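PDB 7B04: nitrite oxidoreductase subunit A from Kuenenia stuttgartiensis, which binds an iron/sulfur cluster, a molybdenum atom and two MD1 groups as a NarG-like subunit of the molybdopterin oxidoreductase family. Local coordinates for residues B[63-68]-B[77-82]; B[118-123]-B[929-934]; B[124-129]-B[723-728]; B[937-942]-B[952-957]. All blocks are in the same frame, centred on the assembly; numbering follows the deposited sequence.

Overall arrangement
Contacts 1 and 2 both touch the iron/sulfur cluster, and their centres are about 15 Å apart; Y65 packs on F121 between them. Contact 3 adjoins both, with the side chain of V125 about 11 Å from the cluster. It lies about 12 Å from contact 1, centre to centre, where F63 and T64 pack on T723 and G724. Contacts 2 and 3 share helix 121-125, and R124 of contact 3 touches MD1. Helix 930-935 of contact 2 leads on to contact 4, about 14 Å away between centres, and D930, F933 and I934 pack on V952 and G953. Contacts 1 and 4 do not touch; their nearest atoms are about 20 Å apart.

Contact 1. Residues B[63-68]-B[77-82]; sequences FTYCCS and IRAFVR. With SF4 (iron/sulfur cluster), chain C.
Strands 61-66 and 76-82 form a beta hairpin, part of a three-stranded antiparallel sheet; C67, just after the first strand, is a ligand of the iron/sulfur cluster. F63 with A79 and Y65 with I77 are antiparallel hydrogen-bonded pairs. T64 and R78 form the non-hydrogen-bonded pair between them. A79 N donates to F63 O at 3.0 Å, and I77 N donates to Y65 O at 2.7 Å. F63 N and Y65 N complete the two pairs by donating to A79 O and I77 O.

F63, Y65, I77 and A79 share one face of the sheet. Y65 CG stands between its own backbone N and carbonyl carbon (chi1 66°), and the ring beyond it leans over I77. I77 CB makes a CH-pi contact 4.0 Å from the Y65 ring centroid. I77 CG2 touches Y65 CE1 at 3.4 Å. A79 CB lies over one face of the F63 ring, toward the rim. V81 CG2 meets the same ring in plane at its edge, 3.6 Å from F63 CD1. W700 and W720 also pack on Y65.

On the other face, T64 OG1 lies over one face of the R78 guanidinium, toward its rim, 3.8 Å from R78 NH2. R78 NE is hydrogen-bonded to N92 OD1. At the cluster, C67 SG binds iron FE2 at 2.3 Å, and I77 CD1 packs 3.6 Å from sulfur S1.

Contact 2. Residues B[118-123]-B[929-934]; sequences GYTFHR and TDWNFI. With SF4 (iron/sulfur cluster), chain C.
The backbones of R123 and T929 come within 7.0 Å at their CA atoms, and those of T120 and W931 within 7.5 Å, so side chains bridge the gap. T120 OG1 donates to N932 OD1 at 2.5 Å. The two side chains meet tip to tip, and the hydroxyl sits in the carbonyl plane on a lone pair. With OG1 between its backbone N and carbonyl carbon (chi1 79°), the T120 hydroxyl points at N932. T120 CG2 comes in at the edge of the W931 ring, 3.9 Å from CE3.

The contact sets T929 and the first turn of helix 930-935 against T120 and helix 121-125, a part of the chain that reaches back to the cluster pocket at G118. R123 covers one face of W931. Its CG makes a CH-pi contact 3.7 Å from the centroid of the six-membered ring. Its guanidinium is stacked on the indole with planes 30° apart, and CZ makes an off-centre cation-pi contact. R123 NH2 also forms a salt bridge with D930 OD2, but these atoms are modelled too close and the exact geometry is doubtful. D193 of subunit C is a second salt-bridge partner of R123, through NH1. D930 N is hydrogen-bonded to D194 OD2 of subunit C. T929 CG2 packs against R123 CB at 3.9 Å.

Contact 3. Residues B[124-129]-B[723-728]; sequences RVYGPY and TGITPV
I725 pushes its CD1 methyl into the angle between V125 CG1 and the outer end of Y126. That methyl lies 4.1 Å from V125 CG1, 3.9 Å from Y126 CZ and 3.3 Å from Y126 OH. I725 CG1 stands between its backbone N and carbonyl carbon (chi1 63°), and CD1 then runs on anti to CA (chi2 170°). The side chain meets Y126 tip to tip but slides past V125 in the opposite direction.

V728 supplies the second bump. Its CG2 fits between V125 CG1, at 4.2 Å, and Y126 CE1, at 4.1 Å, and it crosses both side chains at about a right angle. V125 CG1, I725 CD1 and V728 CG2 form a small triangle of methyls on one side of the Y126 ring plane. V125 CG1 is over the ring centre, 4.1 Å above the plane.

The contact joins the end of helix 121-125 to the loop between strand 716-720 and helix 734-749. This is apolar packing about 9 Å from MD1 at the V125 side chain. R124, just before V125, touches MD1 and makes a salt bridge to E683. Y126 OH is hydrogen-bonded to M86 N, and the Y126 ring stacks with H205 of subunit C. V728 packs on V202 of that subunit.

Contact 4. Residues B[937-942]-B[952-957]; sequences NNFGDP and VGEHQI
The F939 ring meets the Q956 amide obliquely, with CE2 3.5 Å from OE1 and the two planes 81° apart. N938 CB lies over the centre of one face of the ring, 3.9 Å above the plane. The ring of W1119 also meets F939. The amides of N938 and Q956 stand nearly perpendicular, with N938 CB 3.6 Å from Q956 OE1.

The same OE1 accepts a hydrogen bond from N938 N at 3.1 Å. The donor lies 45° above the carbonyl plane. Q956 CG sits between its own backbone N and carbonyl carbon (chi1 65°), and the extended chain beyond carries OE1 across to N938 N.

N937 OD1 accepts from F939 N at 2.9 Å, which makes an Asx turn. The turn belongs to the loop that follows helix 930-935, and it packs on the start of strand 956-959. That strand is part of a mixed sheet in which it runs beside strands 1001-1007 and 1015-1018. Farther along, D941 N donates to V952 O at 3.1 Å. G940 CA adds a CA-H...O contact to the same oxygen. V952 CG1 packs against P942 O.

F939 CB lies 4.0 Å from E954 CG. The carboxylate of E954 is held by a salt bridge to R1004 and a hydrogen bond to Y974. Across the interface with subunit B, N938 OD1 accepts from the backbone N of G145 of subunit B, and D941 packs on R140 of that subunit.

Contact 1. Residues B[63-68]-B[77-82]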
# COMPACT_ATOMS: atom_id res chain seq x y z
N PHE B 63 23.60 -1.42 2.85
CA PHE B 63 23.78 -1.61 1.42
C PHE B 63 22.62 -0.98 0.68
O PHE B 63 21.61 -0.58 1.27
CB PHE B 63 24.01 -3.11 1.09
CG PHE B 63 22.76 -3.95 0.99
CD1 PHE B 63 22.42 -4.81 2.03
CD2 PHE B 63 21.99 -3.96 -0.15
CE1 PHE B 63 21.29 -5.62 1.93
CE2 PHE B 63 20.86 -4.76 -0.25
CZ PHE B 63 20.52 -5.59 0.80
N THR B 64 22.80 -0.84 -0.63
CA THR B 64 21.87 -0.11 -1.47
C THR B 64 21.43 -0.91 -2.69
O THR B 64 22.27 -1.49 -3.39
CB THR B 64 22.54 1.20 -1.90
OG1 THR B 64 22.45 2.16 -0.84
CG2 THR B 64 21.92 1.76 -3.14
N TYR B 65 20.12 -0.93 -2.95
CA TYR B 65 19.57 -1.57 -4.14
C TYR B 65 18.41 -0.71 -4.65
O TYR B 65 18.13 0.38 -4.13
CB TYR B 65 19.12 -3.01 -3.89
CG TYR B 65 17.96 -3.15 -2.93
CD1 TYR B 65 18.13 -2.96 -1.56
CD2 TYR B 65 16.69 -3.46 -3.39
CE1 TYR B 65 17.08 -3.09 -0.69
CE2 TYR B 65 15.62 -3.59 -2.52
CZ TYR B 65 15.83 -3.40 -1.17
OH TYR B 65 14.78 -3.52 -0.29
N CYS B 66 17.72 -1.21 -5.68
CA CYS B 66 16.58 -0.54 -6.28
C CYS B 66 15.38 -1.48 -6.24
O CYS B 66 15.45 -2.60 -6.75
CB CYS B 66 16.88 -0.11 -7.72
SG CYS B 66 15.49 0.64 -8.60
N CYS B 67 14.29 -1.03 -5.62
CA CYS B 67 13.03 -1.76 -5.63
C CYS B 67 12.31 -1.47 -6.94
O CYS B 67 12.02 -0.31 -7.24
CB CYS B 67 12.18 -1.36 -4.43
SG CYS B 67 10.55 -2.14 -4.35
N SER B 68 12.05 -2.50 -7.75
CA SER B 68 11.50 -2.31 -9.09
C SER B 68 10.37 -3.29 -9.39
O SER B 68 10.52 -4.20 -10.22
CB SER B 68 12.62 -2.43 -10.13
OG SER B 68 12.17 -2.03 -11.40
N ILE B 77 17.15 2.42 -2.60
CA ILE B 77 16.84 1.87 -1.28
C ILE B 77 18.11 1.65 -0.47
O ILE B 77 19.12 1.20 -1.01
CB ILE B 77 16.07 0.56 -1.48
CG1 ILE B 77 14.81 0.80 -2.32
CG2 ILE B 77 15.73 -0.05 -0.18
CD1 ILE B 77 13.56 1.00 -1.53
N ARG B 78 18.04 1.95 0.83
CA ARG B 78 19.12 1.66 1.77
C ARG B 78 18.61 0.72 2.85
O ARG B 78 17.74 1.10 3.65
CB ARG B 78 19.68 2.94 2.39
CG ARG B 78 20.83 2.69 3.35
CD ARG B 78 21.49 3.97 3.82
NE ARG B 78 22.16 4.68 2.73
CZ ARG B 78 23.35 4.35 2.24
NH1 ARG B 78 24.02 3.32 2.74
NH2 ARG B 78 23.88 5.05 1.24
N ALA B 79 19.14 -0.50 2.89
CA ALA B 79 18.74 -1.52 3.85
C ALA B 79 19.82 -1.70 4.91
O ALA B 79 21.01 -1.56 4.62
CB ALA B 79 18.47 -2.86 3.15
N PHE B 80 19.40 -2.01 6.13
CA PHE B 80 20.31 -2.22 7.25
C PHE B 80 20.45 -3.71 7.52
O PHE B 80 19.45 -4.43 7.59
CB PHE B 80 19.83 -1.52 8.53
CG PHE B 80 19.48 -0.07 8.35
CD1 PHE B 80 18.22 0.29 7.91
CD2 PHE B 80 20.40 0.92 8.63
CE1 PHE B 80 17.89 1.62 7.75
CE2 PHE B 80 20.08 2.25 8.47
CZ PHE B 80 18.82 2.60 8.03
N VAL B 81 21.69 -4.17 7.68
CA VAL B 81 22.01 -5.58 7.86
C VAL B 81 22.60 -5.78 9.25
O VAL B 81 23.39 -4.95 9.72
CB VAL B 81 22.97 -6.07 6.77
CG1 VAL B 81 23.46 -7.47 7.06
CG2 VAL B 81 22.30 -6.02 5.41
N ARG B 82 22.20 -6.85 9.91
CA ARG B 82 22.80 -7.21 11.21
C ARG B 82 23.24 -8.66 11.09
O ARG B 82 22.39 -9.49 10.87
CB ARG B 82 21.75 -7.13 12.32
CG ARG B 82 22.26 -7.66 13.64
CD ARG B 82 21.14 -7.79 14.62
NE ARG B 82 21.40 -6.96 15.77
CZ ARG B 82 21.70 -7.44 16.95
NH1 ARG B 82 21.57 -8.73 17.18
NH2 ARG B 82 22.15 -6.64 17.88
FE1 SF4 C . 7.49 1.00 -5.15
FE2 SF4 C . 9.65 -0.11 -3.90
FE3 SF4 C . 7.88 1.41 -2.48
FE4 SF4 C . 9.53 2.60 -4.29
S1 SF4 C . 10.14 1.51 -2.39
S2 SF4 C . 7.30 2.98 -4.03
S3 SF4 C . 9.65 0.99 -5.90
S4 SF4 C . 7.45 -0.58 -3.51

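Contact 2. Residues B[118-123]-B[929-934]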
# COMPACT_ATOMS: atom_id res chain seq x y z
N GLY B 118 7.81 -1.19 0.25
CA GLY B 118 9.26 -1.19 0.25
C GLY B 118 9.84 -1.56 1.60
O GLY B 118 10.86 -2.25 1.67
N TYR B 119 9.20 -1.11 2.68
CA TYR B 119 9.69 -1.39 4.02
C TYR B 119 9.53 -2.85 4.42
O TYR B 119 10.28 -3.33 5.28
CB TYR B 119 8.98 -0.51 5.05
CG TYR B 119 9.65 0.83 5.24
CD1 TYR B 119 10.63 1.27 4.38
CD2 TYR B 119 9.31 1.65 6.30
CE1 TYR B 119 11.25 2.49 4.55
CE2 TYR B 119 9.93 2.87 6.48
CZ TYR B 119 10.90 3.28 5.60
OH TYR B 119 11.52 4.50 5.78
N THR B 120 8.59 -3.58 3.82
CA THR B 120 8.33 -4.97 4.20
C THR B 120 8.78 -5.96 3.14
O THR B 120 8.30 -7.10 3.12
CB THR B 120 6.85 -5.17 4.53
OG1 THR B 120 6.10 -5.29 3.32
CG2 THR B 120 6.32 -4.01 5.35
N PHE B 121 9.69 -5.55 2.25
CA PHE B 121 10.14 -6.46 1.20
C PHE B 121 10.92 -7.64 1.77
O PHE B 121 10.87 -8.75 1.22
CB PHE B 121 11.00 -5.72 0.18
CG PHE B 121 11.50 -6.60 -0.92
CD1 PHE B 121 10.62 -7.40 -1.64
CD2 PHE B 121 12.85 -6.68 -1.20
CE1 PHE B 121 11.08 -8.22 -2.64
CE2 PHE B 121 13.31 -7.50 -2.20
CZ PHE B 121 12.43 -8.27 -2.92
N HIS B 122 11.66 -7.42 2.85
CA HIS B 122 12.43 -8.50 3.47
C HIS B 122 11.53 -9.56 4.08
O HIS B 122 11.95 -10.71 4.24
CB HIS B 122 13.40 -7.95 4.50
CG HIS B 122 12.74 -7.21 5.63
ND1 HIS B 122 12.11 -5.99 5.46
CD2 HIS B 122 12.64 -7.50 6.95
CE1 HIS B 122 11.64 -5.57 6.62
NE2 HIS B 122 11.95 -6.47 7.53
N ARG B 123 10.32 -9.18 4.48
CA ARG B 123 9.36 -10.18 4.94
C ARG B 123 9.00 -11.15 3.82
O ARG B 123 8.65 -12.30 4.08
CB ARG B 123 8.10 -9.49 5.46
CG ARG B 123 7.98 -9.53 6.95
CD ARG B 123 7.50 -10.89 7.39
NE ARG B 123 7.81 -11.17 8.78
CZ ARG B 123 6.89 -11.20 9.73
NH1 ARG B 123 7.23 -11.40 10.99
NH2 ARG B 123 5.62 -10.94 9.42
N THR B 929 1.73 -10.94 1.79
CA THR B 929 2.65 -10.72 2.90
C THR B 929 1.88 -10.31 4.14
O THR B 929 1.14 -9.32 4.12
CB THR B 929 3.65 -9.64 2.51
OG1 THR B 929 4.24 -10.00 1.25
CG2 THR B 929 4.74 -9.51 3.56
N ASP B 930 2.09 -11.04 5.24
CA ASP B 930 1.22 -10.92 6.41
C ASP B 930 1.02 -9.47 6.84
O ASP B 930 -0.11 -9.03 7.03
CB ASP B 930 1.78 -11.76 7.56
CG ASP B 930 3.20 -11.39 7.91
OD1 ASP B 930 3.78 -10.52 7.23
OD2 ASP B 930 3.74 -11.97 8.88
N TRP B 931 2.11 -8.72 6.98
CA TRP B 931 2.00 -7.35 7.48
C TRP B 931 1.12 -6.50 6.57
O TRP B 931 0.20 -5.82 7.05
CB TRP B 931 3.40 -6.73 7.61
CG TRP B 931 4.17 -7.25 8.78
CD1 TRP B 931 3.69 -7.98 9.82
CD2 TRP B 931 5.57 -7.08 9.03
NE1 TRP B 931 4.70 -8.28 10.71
CE2 TRP B 931 5.87 -7.74 10.24
CE3 TRP B 931 6.61 -6.44 8.34
CZ2 TRP B 931 7.15 -7.77 10.78
CZ3 TRP B 931 7.88 -6.47 8.88
CH2 TRP B 931 8.14 -7.13 10.08
N ASN B 932 1.37 -6.53 5.26
CA ASN B 932 0.53 -5.76 4.34
C ASN B 932 -0.83 -6.41 4.16
O ASN B 932 -1.82 -5.72 3.91
CB ASN B 932 1.23 -5.62 2.99
CG ASN B 932 2.55 -4.88 3.09
OD1 ASN B 932 3.62 -5.45 2.89
ND2 ASN B 932 2.48 -3.59 3.40
N PHE B 933 -0.90 -7.74 4.30
CA PHE B 933 -2.13 -8.49 4.13
C PHE B 933 -3.11 -8.25 5.27
O PHE B 933 -4.31 -8.47 5.11
CB PHE B 933 -1.79 -9.97 4.02
CG PHE B 933 -2.90 -10.84 3.53
CD1 PHE B 933 -3.84 -10.37 2.63
CD2 PHE B 933 -2.96 -12.17 3.92
CE1 PHE B 933 -4.85 -11.20 2.17
CE2 PHE B 933 -3.96 -13.00 3.46
CZ PHE B 933 -4.90 -12.51 2.58
N ILE B 934 -2.61 -7.80 6.42
CA ILE B 934 -3.49 -7.47 7.54
C ILE B 934 -4.16 -6.12 7.33
O ILE B 934 -5.31 -5.92 7.75
CB ILE B 934 -2.69 -7.51 8.86
CG1 ILE B 934 -2.27 -8.95 9.19
CG2 ILE B 934 -3.50 -6.96 10.01
CD1 ILE B 934 -1.25 -9.04 10.30
FE1 SF4 C . 7.49 1.00 -5.15
FE2 SF4 C . 9.65 -0.11 -3.90
FE3 SF4 C . 7.88 1.41 -2.48
FE4 SF4 C . 9.53 2.60 -4.29
S1 SF4 C . 10.14 1.51 -2.39
S2 SF4 C . 7.30 2.98 -4.03
S3 SF4 C . 9.65 0.99 -5.90
S4 SF4 C . 7.45 -0.58 -3.51

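Contact 3. Residues B[124-129]-B[723-728]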
# COMPACT_ATOMS: atom_id res chain seq x y z
N ARG B 124 9.10 -10.69 2.58
CA ARG B 124 8.90 -11.57 1.44
C ARG B 124 10.18 -12.32 1.10
O ARG B 124 10.14 -13.45 0.61
CB ARG B 124 8.44 -10.77 0.22
CG ARG B 124 7.12 -10.08 0.36
CD ARG B 124 6.91 -9.21 -0.86
NE ARG B 124 6.78 -10.03 -2.06
CZ ARG B 124 6.87 -9.57 -3.30
NH1 ARG B 124 6.75 -10.40 -4.34
NH2 ARG B 124 7.11 -8.28 -3.51
N VAL B 125 11.32 -11.68 1.35
CA VAL B 125 12.61 -12.28 1.02
C VAL B 125 12.85 -13.53 1.87
O VAL B 125 13.24 -14.58 1.36
CB VAL B 125 13.72 -11.23 1.23
CG1 VAL B 125 15.08 -11.88 1.08
CG2 VAL B 125 13.56 -10.07 0.26
N TYR B 126 12.60 -13.43 3.17
CA TYR B 126 12.70 -14.59 4.07
C TYR B 126 11.33 -15.16 4.41
O TYR B 126 11.09 -15.57 5.55
CB TYR B 126 13.46 -14.21 5.34
CG TYR B 126 14.80 -13.56 5.13
CD1 TYR B 126 15.93 -14.32 4.84
CD2 TYR B 126 14.94 -12.18 5.23
CE1 TYR B 126 17.17 -13.72 4.66
CE2 TYR B 126 16.18 -11.58 5.06
CZ TYR B 126 17.28 -12.35 4.77
OH TYR B 126 18.50 -11.74 4.59
N GLY B 127 10.43 -15.24 3.44
CA GLY B 127 9.05 -15.58 3.73
C GLY B 127 8.67 -17.00 3.36
O GLY B 127 9.44 -17.74 2.75
N PRO B 128 7.46 -17.40 3.76
CA PRO B 128 7.01 -18.77 3.54
C PRO B 128 6.46 -19.04 2.15
O PRO B 128 6.16 -20.20 1.84
CB PRO B 128 5.91 -18.93 4.61
CG PRO B 128 5.34 -17.56 4.73
CD PRO B 128 6.48 -16.60 4.52
N TYR B 129 6.30 -18.02 1.32
CA TYR B 129 5.77 -18.16 -0.03
C TYR B 129 6.88 -18.18 -1.07
O TYR B 129 6.60 -18.21 -2.27
CB TYR B 129 4.78 -17.03 -0.33
CG TYR B 129 3.78 -16.81 0.78
CD1 TYR B 129 2.77 -17.74 1.02
CD2 TYR B 129 3.85 -15.70 1.60
CE1 TYR B 129 1.85 -17.55 2.04
CE2 TYR B 129 2.94 -15.50 2.62
CZ TYR B 129 1.94 -16.43 2.83
OH TYR B 129 1.03 -16.24 3.85
N THR B 723 25.52 -6.28 -4.55
CA THR B 723 25.86 -5.61 -3.30
C THR B 723 24.95 -6.01 -2.14
O THR B 723 25.10 -5.48 -1.03
CB THR B 723 25.82 -4.09 -3.51
OG1 THR B 723 26.41 -3.41 -2.39
CG2 THR B 723 24.39 -3.63 -3.69
N GLY B 724 24.02 -6.93 -2.36
CA GLY B 724 23.06 -7.33 -1.34
C GLY B 724 23.49 -8.59 -0.61
O GLY B 724 24.67 -8.78 -0.28
N ILE B 725 22.53 -9.47 -0.39
CA ILE B 725 22.75 -10.71 0.33
C ILE B 725 22.94 -11.85 -0.67
O ILE B 725 22.54 -11.76 -1.83
CB ILE B 725 21.60 -11.03 1.31
CG1 ILE B 725 20.29 -11.23 0.55
CG2 ILE B 725 21.45 -9.92 2.35
CD1 ILE B 725 19.15 -11.77 1.40
N THR B 726 23.55 -12.93 -0.20
CA THR B 726 23.67 -14.12 -1.02
C THR B 726 22.29 -14.76 -1.20
O THR B 726 21.42 -14.62 -0.33
CB THR B 726 24.64 -15.13 -0.40
OG1 THR B 726 23.93 -15.97 0.52
CG2 THR B 726 25.76 -14.41 0.33
N PRO B 727 22.05 -15.43 -2.32
CA PRO B 727 20.73 -16.02 -2.56
C PRO B 727 20.30 -16.93 -1.42
O PRO B 727 21.03 -17.83 -1.00
CB PRO B 727 20.93 -16.81 -3.86
CG PRO B 727 22.03 -16.09 -4.56
CD PRO B 727 22.95 -15.61 -3.47
N VAL B 728 19.09 -16.67 -0.92
CA VAL B 728 18.57 -17.43 0.22
C VAL B 728 18.33 -18.88 -0.17
O VAL B 728 18.58 -19.80 0.62
CB VAL B 728 17.29 -16.76 0.75
CG1 VAL B 728 16.87 -17.38 2.05
CG2 VAL B 728 17.50 -15.27 0.92

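Contact 4. Residues B[937-942]-B[952-957]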
# COMPACT_ATOMS: atom_id res chain seq x y z
N ASN B 937 -7.49 -4.98 4.44
CA ASN B 937 -8.90 -5.27 4.69
C ASN B 937 -9.30 -4.89 6.11
O ASN B 937 -8.47 -4.74 7.00
CB ASN B 937 -9.18 -6.75 4.41
CG ASN B 937 -8.36 -7.67 5.26
OD1 ASN B 937 -8.28 -7.52 6.48
ND2 ASN B 937 -7.70 -8.60 4.61
N ASN B 938 -10.62 -4.81 6.31
CA ASN B 938 -11.24 -4.55 7.61
C ASN B 938 -11.15 -5.74 8.54
O ASN B 938 -11.60 -5.66 9.69
CB ASN B 938 -12.72 -4.18 7.45
CG ASN B 938 -12.96 -2.68 7.40
OD1 ASN B 938 -12.09 -1.88 7.74
ND2 ASN B 938 -14.16 -2.30 6.99
N PHE B 939 -10.68 -6.87 8.05
CA PHE B 939 -10.77 -8.10 8.83
C PHE B 939 -9.43 -8.67 9.27
O PHE B 939 -9.42 -9.69 9.97
CB PHE B 939 -11.57 -9.11 8.01
CG PHE B 939 -12.83 -8.52 7.45
CD1 PHE B 939 -13.95 -8.39 8.25
CD2 PHE B 939 -12.87 -8.03 6.16
CE1 PHE B 939 -15.10 -7.82 7.76
CE2 PHE B 939 -14.02 -7.45 5.66
CZ PHE B 939 -15.14 -7.35 6.46
N GLY B 940 -8.32 -8.00 8.99
CA GLY B 940 -7.00 -8.54 9.27
C GLY B 940 -6.77 -8.98 10.70
O GLY B 940 -7.13 -8.27 11.64
N ASP B 941 -6.20 -10.17 10.87
CA ASP B 941 -5.90 -10.71 12.19
C ASP B 941 -4.76 -11.72 12.07
O ASP B 941 -4.90 -12.74 11.39
CB ASP B 941 -7.15 -11.36 12.80
CG ASP B 941 -6.88 -12.02 14.15
OD1 ASP B 941 -7.58 -11.69 15.13
OD2 ASP B 941 -6.01 -12.89 14.23
N PRO B 942 -3.62 -11.47 12.72
CA PRO B 942 -2.51 -12.44 12.64
C PRO B 942 -2.81 -13.75 13.34
O PRO B 942 -2.20 -14.77 12.98
CB PRO B 942 -1.35 -11.70 13.31
CG PRO B 942 -2.01 -10.73 14.24
CD PRO B 942 -3.28 -10.31 13.56
N VAL B 952 -4.05 -14.56 7.13
CA VAL B 952 -4.02 -13.48 8.11
C VAL B 952 -4.82 -12.28 7.60
O VAL B 952 -4.93 -11.26 8.30
CB VAL B 952 -2.58 -13.08 8.48
CG1 VAL B 952 -1.95 -14.20 9.33
CG2 VAL B 952 -1.75 -12.79 7.25
N GLY B 953 -5.36 -12.37 6.39
CA GLY B 953 -6.23 -11.36 5.80
C GLY B 953 -7.17 -12.02 4.82
O GLY B 953 -6.99 -13.19 4.44
N GLU B 954 -8.24 -11.31 4.47
CA GLU B 954 -9.15 -11.72 3.40
C GLU B 954 -9.50 -10.51 2.55
O GLU B 954 -9.56 -9.39 3.04
CB GLU B 954 -10.43 -12.40 3.90
CG GLU B 954 -10.97 -11.96 5.23
CD GLU B 954 -12.26 -12.68 5.56
OE1 GLU B 954 -12.93 -13.12 4.61
OE2 GLU B 954 -12.58 -12.83 6.76
N HIS B 955 -9.75 -10.76 1.27
CA HIS B 955 -10.12 -9.69 0.35
C HIS B 955 -11.58 -9.31 0.54
O HIS B 955 -12.41 -10.14 0.93
CB HIS B 955 -9.86 -10.14 -1.09
CG HIS B 955 -9.63 -9.02 -2.05
ND1 HIS B 955 -8.44 -8.33 -2.12
CD2 HIS B 955 -10.44 -8.48 -2.99
CE1 HIS B 955 -8.53 -7.40 -3.06
NE2 HIS B 955 -9.73 -7.47 -3.60
N GLN B 956 -11.89 -8.04 0.27
CA GLN B 956 -13.19 -7.46 0.60
C GLN B 956 -13.75 -6.69 -0.59
O GLN B 956 -13.01 -6.24 -1.46
CB GLN B 956 -13.08 -6.53 1.82
CG GLN B 956 -12.22 -5.29 1.59
CD GLN B 956 -12.04 -4.45 2.84
OE1 GLN B 956 -12.58 -4.77 3.89
NE2 GLN B 956 -11.27 -3.37 2.72
N ILE B 957 -15.07 -6.56 -0.61
CA ILE B 957 -15.78 -5.78 -1.62
C ILE B 957 -16.49 -4.61 -0.95
O ILE B 957 -17.11 -4.77 0.11
CB ILE B 957 -16.78 -6.64 -2.42
CG1 ILE B 957 -17.47 -5.78 -3.49
CG2 ILE B 957 -17.83 -7.27 -1.51
CD1 ILE B 957 -18.34 -6.57 -4.44